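Local coordinates for uncharacterized protein (Bombyx mori, PDB 5AZ0), which probably catalyses reduction of aldehydes and ketones at the expense of a nicotinamide cofactor, as an insect member of the aldo-keto reductase family, at residues Thr102-Gln107 / Leu135-Met140; Glu155-Phe160 / Ile172-Phe177. All coordinates share one frame; numbering follows the deposited sequence. Where two conformers were deposited one is given.

How the contacts relate
Contact 1 and contact 2 lie side by side in the parallel beta/alpha barrel, their centres about 7 Å apart. Strand 133-136 belongs to contact 1 and is the neighbour of strand 172-175 in contact 2; Met-136 N joins them by a probable hydrogen bond of 3.1 Å to Gly-173 O. Just beyond, His-137 O is 3.1 Å from Asn-176 ND2, also a probable hydrogen bond. Contact 1 carries Lys-104 and His-137, which probably belong to the active site, and a bound acetate lies about 4 Å from the side chain of Lys-104. Contact 2 packs a barrel strand under its outer helix, whose Phe-160 also touches Val-105 and Met-136.

Contact 1 (Thr102-Gln107 / Leu135-Met140); sequences TTKVWQ and LMHWPM
Lys-104 and Trp-106 hold the imidazole of His-137 between them, one on each face. Lys-104 CD lies over the ring centre, 3.7 Å from the centroid of His-137, in a CH-pi contact. With CG anti to the carbonyl carbon (chi1 -44°) and the chain extended beyond it, the lysine carries NZ past the ring to a salt bridge with Asp-70 and hydrogen bonds with Tyr-75 and Gln-197; a long aliphatic chain with a polar tip suits both tasks. Against the other face comes the benzo edge of Trp-106, a T-shaped pair with planes at 85° and Trp-106 CE3 only 3.3 Å from His-137 ND1. Trp-106 then receives on its own face the edge of Trp-138, offset, completing an aromatic cluster. Beneath this tight part runs a parallel strand ladder, Leu-135 N bonding to Thr-103 O and Val-105 N to Leu-135 O at 2.9 Å; just past the strand end His-137 N continues it to Val-105 O. Leu-135 lies alongside Lys-104, its CD1 3.9 Å from Lys-104 CE.

At the imidazole edge, in its plane, water 1 lies 2.9 Å from His-137 ND1 and donates weakly to Lys-104 O. Where the strands part, water 2 accepts the N-H of Trp-138 and lies 2.7 Å from Val-105 O, close also to Gln-107 OE1. Bent at chi2 (67°), Gln-107 brings its amide to the edge of the Trp-138 ring, with OE1 3.3 Å from CD1. The touching residues are all buried, so single waters bridge this looser side.

Lys-104 near the end of its strand and His-137 just past the neighbouring one, with Asp-70 and Tyr-75 as partners of Lys-104 NZ, are consistent with the Asp-Tyr-Lys-His catalytic tetrad of aldo-keto reductases.

Contact 2 (Glu155-Phe160 / Ile172-Phe177); sequences ETWRGF and IGVSNF
Trp-157 and Phe-160 face Ile-172 to Val-174 where the axis of helix 155-160 passes 9.5 Å from that of strand 172-175, the two running roughly antiparallel at 144°. Trp-157 reaches down to the strand because its CG stands anti to the backbone N (chi1 -169°), which swings the indole off the helix with its six-membered ring leading. The CZ2 side of that ring meets the longer, CG1-CD1 arm of Ile-172: Trp-157 CZ2 is 3.3 Å from Ile-172 CD1, a tight apolar contact. On its other flank Trp-157 CZ3 lies 3.6 Å from Val-174 CG1, the two side chains crossing at about a right angle. Between them Gly-173 offers bare backbone, its CA in the indole plane at the ring's edge and its O 3.5 Å from Trp-157 CZ3. Phe-160, one turn on, lies antiparallel alongside Ile-172, with Phe-160 CB 4.0 Å from Ile-172 CG2. The same CB rests over one face of the indole, toward its rim, so the two aromatic residues brace each other on the helix. The indole N-H is spent on Val-191 O. An alanine in place of Trp-157 would probably open a gap above Ile-172 and Val-174, and leave Val-191 O without its donor. Branched aliphatic side chains suit the strand, since they fill the angles around a large flat ring. The contact is largely apolar, with no hydrogen bond between the segments: across this crossover of the beta/alpha barrel, helix and strand are held by fit and dispersion, while the backbone of Gly-173 keeps its hydrogen bonds for neighbouring Val-134 and Met-136.

Contact 1 (Thr102-Gln107 / Leu135-Met140)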
# COMPACT_ATOMS: atom_id res chain seq x y z
N THR A 102 -8.29 -4.34 1.73
CA THR A 102 -7.09 -5.08 1.23
C THR A 102 -6.35 -5.74 2.39
O THR A 102 -6.17 -5.12 3.45
CB THR A 102 -6.10 -4.10 0.57
OG1 THR A 102 -6.67 -3.57 -0.62
CG2 THR A 102 -4.80 -4.82 0.13
N THR A 103 -5.93 -6.98 2.22
CA THR A 103 -4.96 -7.56 3.13
C THR A 103 -3.82 -8.21 2.32
O THR A 103 -3.82 -8.14 1.10
CB THR A 103 -5.56 -8.52 4.20
OG1 THR A 103 -4.53 -8.79 5.17
CG2 THR A 103 -6.01 -9.80 3.60
N LYS A 104 -2.85 -8.82 2.99
CA LYS A 104 -1.57 -9.19 2.39
C LYS A 104 -0.98 -10.43 3.10
O LYS A 104 -1.20 -10.61 4.28
CB LYS A 104 -0.57 -8.03 2.35
CG LYS A 104 -1.14 -6.70 1.91
CD LYS A 104 -0.11 -5.59 2.05
CE LYS A 104 -0.89 -4.28 1.97
NZ LYS A 104 -0.10 -3.10 2.28
N VAL A 105 -0.33 -11.28 2.32
CA VAL A 105 0.23 -12.58 2.74
C VAL A 105 1.74 -12.36 2.81
O VAL A 105 2.41 -11.94 1.76
CB VAL A 105 -0.04 -13.62 1.66
CG1 VAL A 105 0.68 -14.96 1.91
CG2 VAL A 105 -1.55 -13.86 1.57
N TRP A 106 2.30 -12.72 3.96
CA TRP A 106 3.71 -12.51 4.22
C TRP A 106 4.60 -13.64 3.72
O TRP A 106 4.12 -14.67 3.16
CB TRP A 106 3.86 -12.29 5.75
CG TRP A 106 5.12 -11.62 6.28
CD1 TRP A 106 6.08 -12.22 7.06
CD2 TRP A 106 5.53 -10.25 6.13
NE1 TRP A 106 7.07 -11.32 7.39
CE2 TRP A 106 6.77 -10.10 6.86
CE3 TRP A 106 5.02 -9.16 5.46
CZ2 TRP A 106 7.46 -8.90 6.92
CZ3 TRP A 106 5.68 -7.94 5.52
CH2 TRP A 106 6.91 -7.81 6.25
N GLN A 107 5.92 -13.48 3.97
CA GLN A 107 7.02 -14.20 3.25
C GLN A 107 7.10 -15.65 3.58
O GLN A 107 7.55 -16.46 2.74
CB GLN A 107 8.40 -13.57 3.53
CG GLN A 107 8.65 -12.28 2.76
CD GLN A 107 7.78 -11.10 3.18
OE1 GLN A 107 6.68 -10.96 2.68
NE2 GLN A 107 8.29 -10.23 4.00
N LEU A 135 -2.83 -9.16 -1.62
CA LEU A 135 -1.49 -9.04 -2.20
C LEU A 135 -0.45 -10.02 -1.65
O LEU A 135 -0.46 -10.38 -0.47
CB LEU A 135 -0.94 -7.64 -1.96
CG LEU A 135 -1.86 -6.48 -2.26
CD1 LEU A 135 -1.24 -5.13 -1.87
CD2 LEU A 135 -2.26 -6.47 -3.73
N MET A 136 0.46 -10.38 -2.54
CA MET A 136 1.75 -10.90 -2.18
C MET A 136 2.60 -9.81 -1.65
O MET A 136 2.99 -8.85 -2.35
CB MET A 136 2.35 -11.65 -3.36
CG MET A 136 3.53 -12.57 -2.93
SD MET A 136 4.44 -13.29 -4.32
CE MET A 136 3.17 -13.81 -5.49
N HIS A 137 2.76 -9.79 -0.31
CA HIS A 137 3.38 -8.65 0.36
C HIS A 137 4.80 -8.34 -0.17
O HIS A 137 5.11 -7.21 -0.41
CB HIS A 137 3.39 -8.85 1.85
CG HIS A 137 3.34 -7.61 2.64
ND1 HIS A 137 2.65 -7.53 3.83
CD2 HIS A 137 3.86 -6.38 2.42
CE1 HIS A 137 2.76 -6.30 4.31
NE2 HIS A 137 3.47 -5.57 3.46
N TRP A 138 5.60 -9.40 -0.39
CA TRP A 138 6.92 -9.29 -1.03
C TRP A 138 7.14 -10.47 -1.88
O TRP A 138 6.54 -11.51 -1.65
CB TRP A 138 8.06 -9.23 -0.01
CG TRP A 138 8.01 -8.03 0.80
CD1 TRP A 138 7.23 -7.82 1.88
CD2 TRP A 138 8.79 -6.83 0.62
NE1 TRP A 138 7.48 -6.54 2.41
CE2 TRP A 138 8.41 -5.92 1.63
CE3 TRP A 138 9.79 -6.45 -0.28
CZ2 TRP A 138 8.96 -4.64 1.74
CZ3 TRP A 138 10.35 -5.16 -0.18
CH2 TRP A 138 9.93 -4.27 0.82
N PRO A 139 8.03 -10.34 -2.89
CA PRO A 139 8.30 -11.44 -3.79
C PRO A 139 9.21 -12.56 -3.17
O PRO A 139 9.28 -13.69 -3.71
CB PRO A 139 8.95 -10.72 -5.01
CG PRO A 139 9.54 -9.52 -4.45
CD PRO A 139 8.64 -9.08 -3.35
N MET A 140 9.86 -12.26 -2.05
CA MET A 140 10.75 -13.26 -1.39
C MET A 140 9.90 -14.29 -0.61
O MET A 140 8.80 -13.99 -0.13
CB MET A 140 11.75 -12.60 -0.44
CG MET A 140 12.52 -11.46 -1.04
SD MET A 140 11.78 -9.84 -0.87
CE MET A 140 11.61 -9.49 0.88
O HOH W 1 1.41 -9.57 5.51
O HOH W 2 5.03 -12.11 1.04

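Contact 2 (Glu155-Phe160 / Ile172-Phe177)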
# COMPACT_ATOMS: atom_id res chain seq x y z
N GLU A 155 4.95 -19.83 -8.25
CA GLU A 155 4.26 -20.91 -7.49
C GLU A 155 3.34 -20.20 -6.54
O GLU A 155 2.21 -20.57 -6.44
CB GLU A 155 5.11 -21.92 -6.64
CG GLU A 155 4.19 -22.98 -5.93
CD GLU A 155 4.78 -23.87 -4.82
OE1 GLU A 155 5.99 -24.15 -4.96
OE2 GLU A 155 4.02 -24.31 -3.88
N THR A 156 3.81 -19.18 -5.85
CA THR A 156 2.93 -18.48 -4.93
C THR A 156 1.64 -17.98 -5.61
O THR A 156 0.55 -18.13 -5.08
CB THR A 156 3.64 -17.34 -4.26
OG1 THR A 156 4.92 -17.81 -3.83
CG2 THR A 156 2.81 -16.79 -3.10
N TRP A 157 1.79 -17.51 -6.83
CA TRP A 157 0.75 -16.89 -7.59
C TRP A 157 -0.30 -17.87 -7.94
O TRP A 157 -1.47 -17.52 -7.90
CB TRP A 157 1.32 -16.17 -8.82
CG TRP A 157 0.27 -15.30 -9.49
CD1 TRP A 157 -0.36 -15.52 -10.64
CD2 TRP A 157 -0.25 -14.09 -8.96
NE1 TRP A 157 -1.26 -14.49 -10.91
CE2 TRP A 157 -1.19 -13.59 -9.90
CE3 TRP A 157 -0.02 -13.37 -7.79
CZ2 TRP A 157 -1.94 -12.42 -9.68
CZ3 TRP A 157 -0.71 -12.17 -7.59
CH2 TRP A 157 -1.67 -11.73 -8.51
N ARG A 158 0.06 -19.14 -8.14
CA ARG A 158 -0.98 -20.15 -8.33
C ARG A 158 -1.94 -20.23 -7.13
O ARG A 158 -3.11 -20.46 -7.30
CB ARG A 158 -0.44 -21.58 -8.58
CG ARG A 158 0.34 -21.78 -9.89
CD ARG A 158 0.78 -23.26 -10.25
NE ARG A 158 2.24 -23.50 -10.10
CZ ARG A 158 3.23 -22.95 -10.85
NH1 ARG A 158 3.00 -22.10 -11.87
NH2 ARG A 158 4.52 -23.23 -10.58
N GLY A 159 -1.41 -20.11 -5.94
CA GLY A 159 -2.22 -20.06 -4.73
C GLY A 159 -3.08 -18.81 -4.73
O GLY A 159 -4.23 -18.90 -4.32
N PHE A 160 -2.57 -17.66 -5.18
CA PHE A 160 -3.44 -16.43 -5.28
C PHE A 160 -4.58 -16.69 -6.27
O PHE A 160 -5.72 -16.40 -5.98
CB PHE A 160 -2.66 -15.17 -5.66
CG PHE A 160 -1.98 -14.53 -4.51
CD1 PHE A 160 -0.91 -15.13 -3.90
CD2 PHE A 160 -2.46 -13.36 -4.00
CE1 PHE A 160 -0.32 -14.57 -2.79
CE2 PHE A 160 -1.89 -12.79 -2.92
CZ PHE A 160 -0.84 -13.42 -2.28
N ILE A 172 -6.70 -10.15 -6.94
CA ILE A 172 -5.34 -10.51 -6.53
C ILE A 172 -4.35 -9.54 -7.13
O ILE A 172 -4.53 -9.06 -8.28
CB ILE A 172 -5.02 -12.00 -6.86
CG1 ILE A 172 -5.21 -12.29 -8.38
CG2 ILE A 172 -5.91 -12.94 -6.07
CD1 ILE A 172 -4.89 -13.67 -8.81
N GLY A 173 -3.29 -9.26 -6.36
CA GLY A 173 -2.26 -8.34 -6.74
C GLY A 173 -0.96 -8.66 -6.04
O GLY A 173 -0.88 -9.63 -5.24
N VAL A 174 0.04 -7.79 -6.26
CA VAL A 174 1.37 -7.94 -5.70
C VAL A 174 1.82 -6.67 -5.08
O VAL A 174 1.23 -5.60 -5.24
CB VAL A 174 2.41 -8.46 -6.77
CG1 VAL A 174 2.02 -9.82 -7.32
CG2 VAL A 174 2.60 -7.45 -7.94
N SER A 175 2.90 -6.78 -4.36
CA SER A 175 3.50 -5.64 -3.76
C SER A 175 5.04 -5.79 -3.83
O SER A 175 5.59 -6.84 -3.68
CB SER A 175 3.04 -5.54 -2.33
OG SER A 175 3.50 -4.36 -1.71
N ASN A 176 5.70 -4.67 -4.05
CA ASN A 176 7.14 -4.62 -4.19
C ASN A 176 7.74 -5.46 -5.30
O ASN A 176 8.80 -6.01 -5.12
CB ASN A 176 7.80 -4.95 -2.89
CG ASN A 176 7.38 -4.02 -1.77
OD1 ASN A 176 7.64 -2.81 -1.78
ND2 ASN A 176 6.74 -4.61 -0.76
N PHE A 177 7.03 -5.60 -6.42
CA PHE A 177 7.55 -6.34 -7.54
C PHE A 177 8.29 -5.29 -8.39
O PHE A 177 7.75 -4.18 -8.62
CB PHE A 177 6.43 -7.01 -8.35
CG PHE A 177 6.07 -8.41 -7.89
CD1 PHE A 177 5.91 -8.70 -6.57
CD2 PHE A 177 5.94 -9.43 -8.81
CE1 PHE A 177 5.68 -10.01 -6.18
CE2 PHE A 177 5.67 -10.70 -8.45
CZ PHE A 177 5.56 -11.00 -7.10